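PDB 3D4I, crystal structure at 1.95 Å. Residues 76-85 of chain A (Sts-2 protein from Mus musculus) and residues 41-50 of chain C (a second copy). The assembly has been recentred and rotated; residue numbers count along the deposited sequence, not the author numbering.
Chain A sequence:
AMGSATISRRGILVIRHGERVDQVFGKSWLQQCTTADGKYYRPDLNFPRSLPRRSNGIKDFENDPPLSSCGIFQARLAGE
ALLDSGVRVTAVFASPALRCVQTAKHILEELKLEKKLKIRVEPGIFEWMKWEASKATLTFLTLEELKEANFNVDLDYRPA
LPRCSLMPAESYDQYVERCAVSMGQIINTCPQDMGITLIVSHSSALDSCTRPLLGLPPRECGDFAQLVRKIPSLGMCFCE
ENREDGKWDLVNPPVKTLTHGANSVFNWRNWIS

Chain A (76-85) RLAGEALLDS
Chain C, residues 41-50: YRPDLNFPRS

This is a helix-against-loop contact between two copies of Sts-2, with a small leucine-alanine patch and, beside it, salt bridges and water-mediated links. The two stretches bury 360 Å² together. The chain A residues belong to a helix that begins earlier in the chain, with phi/psi near -60/-45 from Arg A76 through Leu A83 and i to i+4 hydrogen bonds such as Ala A81 N to Leu A77 O (3.0 Å). Chain C has no regular helix or strand. A type I beta turn runs from Asp C44 to Phe C47, closed by Phe C47 N to Asp C44 O at 3.1 Å.

The closest CA atoms are those of Leu A77 and Leu C45, 7.3 Å apart. Leu A77 (chi1 t, chi2 p) and Leu C45 (chi1 m, chi2 t) both point toward the opposing stretch. Leu A77 CD2 lies 3.8 Å from Leu C45 CB. One helical turn on, Ala A81 CB meets Leu C45 CD2 at 3.5 Å.

Arg C42 (chi1 -149°, between wells; chi2 t, chi3 t) is held by its own loop. Its NE donates to Phe C47 O (2.7 Å) and its NH2 to Leu C45 O (2.8 Å). Its polar links to the helix run through water, and its NH2 also packs directly against Leu A77 CD1 at 3.6 Å. Water 1 accepts from Arg C42 NH1 (2.9 Å) and donates to Leu A77 O (2.8 Å) and Glu A80 OE1 (2.7 Å). Water 2 accepts from Arg C42 NH1 (2.8 Å) and donates to Asp A84 OD2 (2.8 Å). The direct separation of Asp A84 OD2 and Arg C42 NH1, 4.2 Å, is too long for a salt bridge.

Arg C49 (chi1 m, chi2 t, chi3 m) pairs directly with two acids. Its NH1 lies 3.0 Å from Asp A84 OD1 and donates a hydrogen bond to Asp A84 OD2 (3.1 Å, 155°). Asp A84 has chi1 m. Glu A80 (chi1 t, chi2 t) places OE2 over one guanidinium face, 3.3 Å from Arg C49 NE. No N-H points at that oxygen, so this salt bridge is purely charge-based.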

ATOM      1  N   ARG A  76      -2.583   8.019  -0.560  1.00 14.56           N
ATOM      2  CA  ARG A  76      -3.519   8.032  -1.682  1.00 16.01           C
ATOM      3  C   ARG A  76      -4.842   7.327  -1.364  1.00 15.74           C
ATOM      4  O   ARG A  76      -5.931   7.786  -1.778  1.00 16.59           O
ATOM      5  CB  ARG A  76      -2.861   7.452  -2.949  1.00 16.75           C
ATOM      6  CG  ARG A  76      -1.686   8.295  -3.546  1.00 16.26           C
ATOM      7  CD  ARG A  76      -1.199   7.685  -4.895  1.00 19.32           C
ATOM      8  NE  ARG A  76      -0.247   8.551  -5.626  1.00 25.39           N
ATOM      9  CZ  ARG A  76       0.759   8.129  -6.406  1.00 29.56           C
ATOM     10  NH1 ARG A  76       1.019   6.832  -6.571  1.00 28.96           N
ATOM     11  NH2 ARG A  76       1.518   9.028  -7.038  1.00 31.21           N
ATOM     12  N   LEU A  77      -4.766   6.202  -0.651  1.00 15.86           N
ATOM     13  CA  LEU A  77      -5.970   5.455  -0.265  1.00 15.52           C
ATOM     14  C   LEU A  77      -6.882   6.284   0.649  1.00 15.87           C
ATOM     15  O   LEU A  77      -8.110   6.333   0.462  1.00 16.28           O
ATOM     16  CB  LEU A  77      -5.591   4.130   0.427  1.00 15.65           C
ATOM     17  CG  LEU A  77      -6.680   3.051   0.545  1.00 14.77           C
ATOM     18  CD1 LEU A  77      -6.978   2.452  -0.849  1.00 14.07           C
ATOM     19  CD2 LEU A  77      -6.220   1.992   1.507  1.00 16.49           C
ATOM     20  N   ALA A  78      -6.282   6.922   1.641  1.00 15.63           N
ATOM     21  CA  ALA A  78      -6.988   7.908   2.487  1.00 15.68           C
ATOM     22  C   ALA A  78      -7.618   9.073   1.697  1.00 15.68           C
ATOM     23  O   ALA A  78      -8.766   9.434   1.951  1.00 15.97           O
ATOM     24  CB  ALA A  78      -6.034   8.452   3.560  1.00 15.04           C
ATOM     25  N   GLY A  79      -6.872   9.674   0.775  1.00 15.41           N
ATOM     26  CA  GLY A  79      -7.398  10.763  -0.071  1.00 16.14           C
ATOM     27  C   GLY A  79      -8.600  10.313  -0.904  1.00 16.86           C
ATOM     28  O   GLY A  79      -9.612  11.014  -1.004  1.00 17.80           O
ATOM     29  N   GLU A  80      -8.479   9.140  -1.512  1.00 16.46           N
ATOM     30  CA  GLU A  80      -9.576   8.510  -2.254  1.00 17.36           C
ATOM     31  C   GLU A  80     -10.815   8.257  -1.387  1.00 17.40           C
ATOM     32  O   GLU A  80     -11.956   8.525  -1.828  1.00 16.93           O
ATOM     33  CB  GLU A  80      -9.094   7.221  -2.921  1.00 17.13           C
ATOM     34  CG  GLU A  80     -10.188   6.527  -3.761  1.00 19.14           C
ATOM     35  CD  GLU A  80      -9.745   5.141  -4.182  1.00 22.68           C
ATOM     36  OE1 GLU A  80      -9.200   4.409  -3.336  1.00 23.64           O
ATOM     37  OE2 GLU A  80      -9.932   4.796  -5.353  1.00 22.22           O
ATOM     38  N   ALA A  81     -10.614   7.777  -0.158  1.00 17.89           N
ATOM     39  CA  ALA A  81     -11.736   7.597   0.781  1.00 18.45           C
ATOM     40  C   ALA A  81     -12.380   8.943   1.127  1.00 18.86           C
ATOM     41  O   ALA A  81     -13.611   9.058   1.177  1.00 18.80           O
ATOM     42  CB  ALA A  81     -11.288   6.871   2.055  1.00 18.51           C
ATOM     43  N   LEU A  82     -11.549   9.962   1.357  1.00 18.71           N
ATOM     44  CA  LEU A  82     -12.064  11.309   1.574  1.00 18.36           C
ATOM     45  C   LEU A  82     -12.911  11.783   0.408  1.00 19.22           C
ATOM     46  O   LEU A  82     -14.003  12.319   0.632  1.00 19.36           O
ATOM     47  CB  LEU A  82     -10.943  12.313   1.877  1.00 17.70           C
ATOM     48  CG  LEU A  82     -10.417  12.202   3.310  1.00 18.38           C
ATOM     49  CD1 LEU A  82      -9.035  12.854   3.449  1.00 20.19           C
ATOM     50  CD2 LEU A  82     -11.454  12.800   4.349  1.00 18.74           C
ATOM     51  N   LEU A  83     -12.431  11.591  -0.819  1.00 19.83           N
ATOM     52  CA  LEU A  83     -13.268  11.879  -2.002  1.00 21.04           C
ATOM     53  C   LEU A  83     -14.610  11.137  -1.947  1.00 21.87           C
ATOM     54  O   LEU A  83     -15.673  11.757  -2.120  1.00 21.48           O
ATOM     55  CB  LEU A  83     -12.540  11.585  -3.338  1.00 20.63           C
ATOM     56  CG  LEU A  83     -13.277  12.049  -4.605  1.00 20.84           C
ATOM     57  CD1 LEU A  83     -13.464  13.577  -4.583  1.00 21.84           C
ATOM     58  CD2 LEU A  83     -12.557  11.614  -5.880  1.00 21.10           C
ATOM     59  N   ASP A  84     -14.549   9.824  -1.707  1.00 21.97           N
ATOM     60  CA  ASP A  84     -15.739   8.965  -1.650  1.00 22.85           C
ATOM     61  C   ASP A  84     -16.755   9.436  -0.598  1.00 23.14           C
ATOM     62  O   ASP A  84     -17.979   9.357  -0.798  1.00 22.97           O
ATOM     63  CB  ASP A  84     -15.321   7.513  -1.368  1.00 23.39           C
ATOM     64  CG  ASP A  84     -14.617   6.843  -2.562  1.00 24.82           C
ATOM     65  OD1 ASP A  84     -14.552   7.427  -3.673  1.00 22.69           O
ATOM     66  OD2 ASP A  84     -14.109   5.716  -2.368  1.00 24.96           O
ATOM     67  N   SER A  85     -16.245   9.951   0.517  1.00 22.88           N
ATOM     68  CA  SER A  85     -17.097  10.390   1.623  1.00 22.98           C
ATOM     69  C   SER A  85     -17.943  11.643   1.331  1.00 23.22           C
ATOM     70  O   SER A  85     -18.895  11.933   2.065  1.00 23.79           O
ATOM     71  CB  SER A  85     -16.258  10.628   2.870  1.00 22.92           C
ATOM     72  OG  SER A  85     -15.602  11.880   2.779  1.00 21.77           O
TER
ATOM     73  N   TYR C  41     -20.240  -2.961   2.136  1.00 22.65           N
ATOM     74  CA  TYR C  41     -19.661  -1.732   2.653  1.00 21.56           C
ATOM     75  C   TYR C  41     -18.237  -1.994   3.113  1.00 21.12           C
ATOM     76  O   TYR C  41     -17.855  -3.130   3.350  1.00 21.11           O
ATOM     77  CB  TYR C  41     -20.480  -1.172   3.816  1.00 21.10           C
ATOM     78  CG  TYR C  41     -20.548  -2.044   5.030  1.00 20.49           C
ATOM     79  CD1 TYR C  41     -21.445  -3.099   5.092  1.00 21.32           C
ATOM     80  CD2 TYR C  41     -19.747  -1.785   6.162  1.00 22.07           C
ATOM     81  CE1 TYR C  41     -21.539  -3.890   6.229  1.00 21.20           C
ATOM     82  CE2 TYR C  41     -19.825  -2.591   7.294  1.00 20.27           C
ATOM     83  CZ  TYR C  41     -20.733  -3.636   7.311  1.00 21.03           C
ATOM     84  OH  TYR C  41     -20.862  -4.455   8.406  1.00 23.27           O
ATOM     85  N   ARG C  42     -17.481  -0.919   3.256  1.00 20.13           N
ATOM     86  CA  ARG C  42     -16.065  -0.976   3.538  1.00 19.94           C
ATOM     87  C   ARG C  42     -15.828  -0.522   4.984  1.00 19.10           C
ATOM     88  O   ARG C  42     -15.802   0.684   5.232  1.00 18.63           O
ATOM     89  CB  ARG C  42     -15.408   0.010   2.567  1.00 20.60           C
ATOM     90  CG  ARG C  42     -14.051  -0.299   2.104  1.00 21.65           C
ATOM     91  CD  ARG C  42     -13.684   0.704   0.994  1.00 24.29           C
ATOM     92  NE  ARG C  42     -12.241   0.769   0.820  1.00 21.60           N
ATOM     93  CZ  ARG C  42     -11.567   1.835   0.418  1.00 19.94           C
ATOM     94  NH1 ARG C  42     -12.184   2.988   0.142  1.00 22.17           N
ATOM     95  NH2 ARG C  42     -10.256   1.762   0.340  1.00 18.17           N
ATOM     96  N   PRO C  43     -15.697  -1.467   5.943  1.00 18.46           N
ATOM     97  CA  PRO C  43     -15.517  -1.106   7.369  1.00 18.33           C
ATOM     98  C   PRO C  43     -14.089  -0.663   7.741  1.00 18.17           C
ATOM     99  O   PRO C  43     -13.847  -0.186   8.861  1.00 17.48           O
ATOM    100  CB  PRO C  43     -15.828  -2.421   8.091  1.00 18.72           C
ATOM    101  CG  PRO C  43     -15.432  -3.468   7.146  1.00 18.38           C
ATOM    102  CD  PRO C  43     -15.790  -2.936   5.771  1.00 18.91           C
ATOM    103  N   ASP C  44     -13.162  -0.833   6.793  1.00 16.98           N
ATOM    104  CA  ASP C  44     -11.732  -0.520   6.949  1.00 16.82           C
ATOM    105  C   ASP C  44     -11.258  -0.262   5.518  1.00 15.87           C
ATOM    106  O   ASP C  44     -11.748  -0.909   4.586  1.00 15.71           O
ATOM    107  CB  ASP C  44     -10.972  -1.703   7.605  1.00 16.80           C
ATOM    108  CG  ASP C  44      -9.463  -1.416   7.836  1.00 18.54           C
ATOM    109  OD1 ASP C  44      -8.690  -1.380   6.843  1.00 16.83           O
ATOM    110  OD2 ASP C  44      -9.042  -1.261   9.018  1.00 17.12           O
ATOM    111  N   LEU C  45     -10.353   0.697   5.326  1.00 14.12           N
ATOM    112  CA  LEU C  45      -9.869   1.027   3.967  1.00 13.98           C
ATOM    113  C   LEU C  45      -9.135  -0.127   3.241  1.00 14.50           C
ATOM    114  O   LEU C  45      -8.987  -0.121   2.006  1.00 14.86           O
ATOM    115  CB  LEU C  45      -9.038   2.309   3.970  1.00 13.99           C
ATOM    116  CG  LEU C  45      -9.767   3.570   4.469  1.00 14.34           C
ATOM    117  CD1 LEU C  45      -8.876   4.769   4.206  1.00 14.47           C
ATOM    118  CD2 LEU C  45     -11.119   3.750   3.738  1.00 13.64           C
ATOM    119  N   ASN C  46      -8.727  -1.138   3.989  1.00 14.30           N
ATOM    120  CA  ASN C  46      -8.062  -2.283   3.359  1.00 15.18           C
ATOM    121  C   ASN C  46      -9.010  -3.268   2.675  1.00 15.30           C
ATOM    122  O   ASN C  46      -8.562  -4.164   1.932  1.00 15.95           O
ATOM    123  CB  ASN C  46      -7.129  -3.014   4.330  1.00 13.45           C
ATOM    124  CG  ASN C  46      -6.004  -3.731   3.602  1.00 15.01           C
ATOM    125  OD1 ASN C  46      -5.560  -3.281   2.550  1.00 15.26           O
ATOM    126  ND2 ASN C  46      -5.553  -4.854   4.148  1.00 14.02           N
ATOM    127  N   PHE C  47     -10.307  -3.102   2.915  1.00 15.75           N
ATOM    128  CA  PHE C  47     -11.313  -3.791   2.130  1.00 16.66           C
ATOM    129  C   PHE C  47     -11.406  -3.028   0.813  1.00 17.51           C
ATOM    130  O   PHE C  47     -11.304  -1.802   0.800  1.00 17.13           O
ATOM    131  CB  PHE C  47     -12.693  -3.765   2.818  1.00 16.60           C
ATOM    132  CG  PHE C  47     -12.832  -4.730   3.977  1.00 16.57           C
ATOM    133  CD1 PHE C  47     -12.236  -4.460   5.205  1.00 16.40           C
ATOM    134  CD2 PHE C  47     -13.608  -5.877   3.846  1.00 18.26           C
ATOM    135  CE1 PHE C  47     -12.410  -5.325   6.299  1.00 18.15           C
ATOM    136  CE2 PHE C  47     -13.767  -6.760   4.905  1.00 16.74           C
ATOM    137  CZ  PHE C  47     -13.168  -6.483   6.145  1.00 18.48           C
ATOM    138  N   PRO C  48     -11.574  -3.742  -0.294  1.00 18.59           N
ATOM    139  CA  PRO C  48     -11.645  -3.100  -1.617  1.00 20.25           C
ATOM    140  C   PRO C  48     -12.897  -2.223  -1.783  1.00 21.88           C
ATOM    141  O   PRO C  48     -13.840  -2.373  -1.026  1.00 21.75           O
ATOM    142  CB  PRO C  48     -11.654  -4.295  -2.580  1.00 19.91           C
ATOM    143  CG  PRO C  48     -12.170  -5.441  -1.780  1.00 19.76           C
ATOM    144  CD  PRO C  48     -11.647  -5.213  -0.379  1.00 19.00           C
ATOM    145  N   ARG C  49     -12.895  -1.298  -2.739  1.00 24.82           N
ATOM    146  CA  ARG C  49     -14.018  -0.361  -2.895  1.00 26.41           C
ATOM    147  C   ARG C  49     -15.264  -1.029  -3.447  1.00 26.50           C
ATOM    148  O   ARG C  49     -16.356  -0.485  -3.329  1.00 26.87           O
ATOM    149  CB  ARG C  49     -13.640   0.840  -3.792  1.00 28.24           C
ATOM    150  CG  ARG C  49     -12.705   1.847  -3.150  1.00 31.89           C
ATOM    151  CD  ARG C  49     -12.919   3.252  -3.698  1.00 37.70           C
ATOM    152  NE  ARG C  49     -12.833   3.284  -5.155  1.00 43.22           N
ATOM    153  CZ  ARG C  49     -13.533   4.104  -5.928  1.00 45.35           C
ATOM    154  NH1 ARG C  49     -14.388   4.963  -5.395  1.00 46.06           N
ATOM    155  NH2 ARG C  49     -13.381   4.053  -7.245  1.00 47.41           N
ATOM    156  N   SER C  50     -15.105  -2.200  -4.066  1.00 26.40           N
ATOM    157  CA  SER C  50     -16.245  -2.987  -4.511  1.00 26.25           C
ATOM    158  C   SER C  50     -15.846  -4.444  -4.632  1.00 25.85           C
ATOM    159  O   SER C  50     -14.668  -4.757  -4.636  1.00 26.15           O
ATOM    160  CB  SER C  50     -16.777  -2.476  -5.870  1.00 26.84           C
ATOM    161  OG  SER C  50     -15.847  -2.765  -6.904  1.00 26.36           O
TER
HETATM  162  O   HOH W   1      -9.820   4.418  -0.744  1.00 17.05           O
HETATM  163  O   HOH W   2     -14.608   4.346   0.053  1.00 32.25           O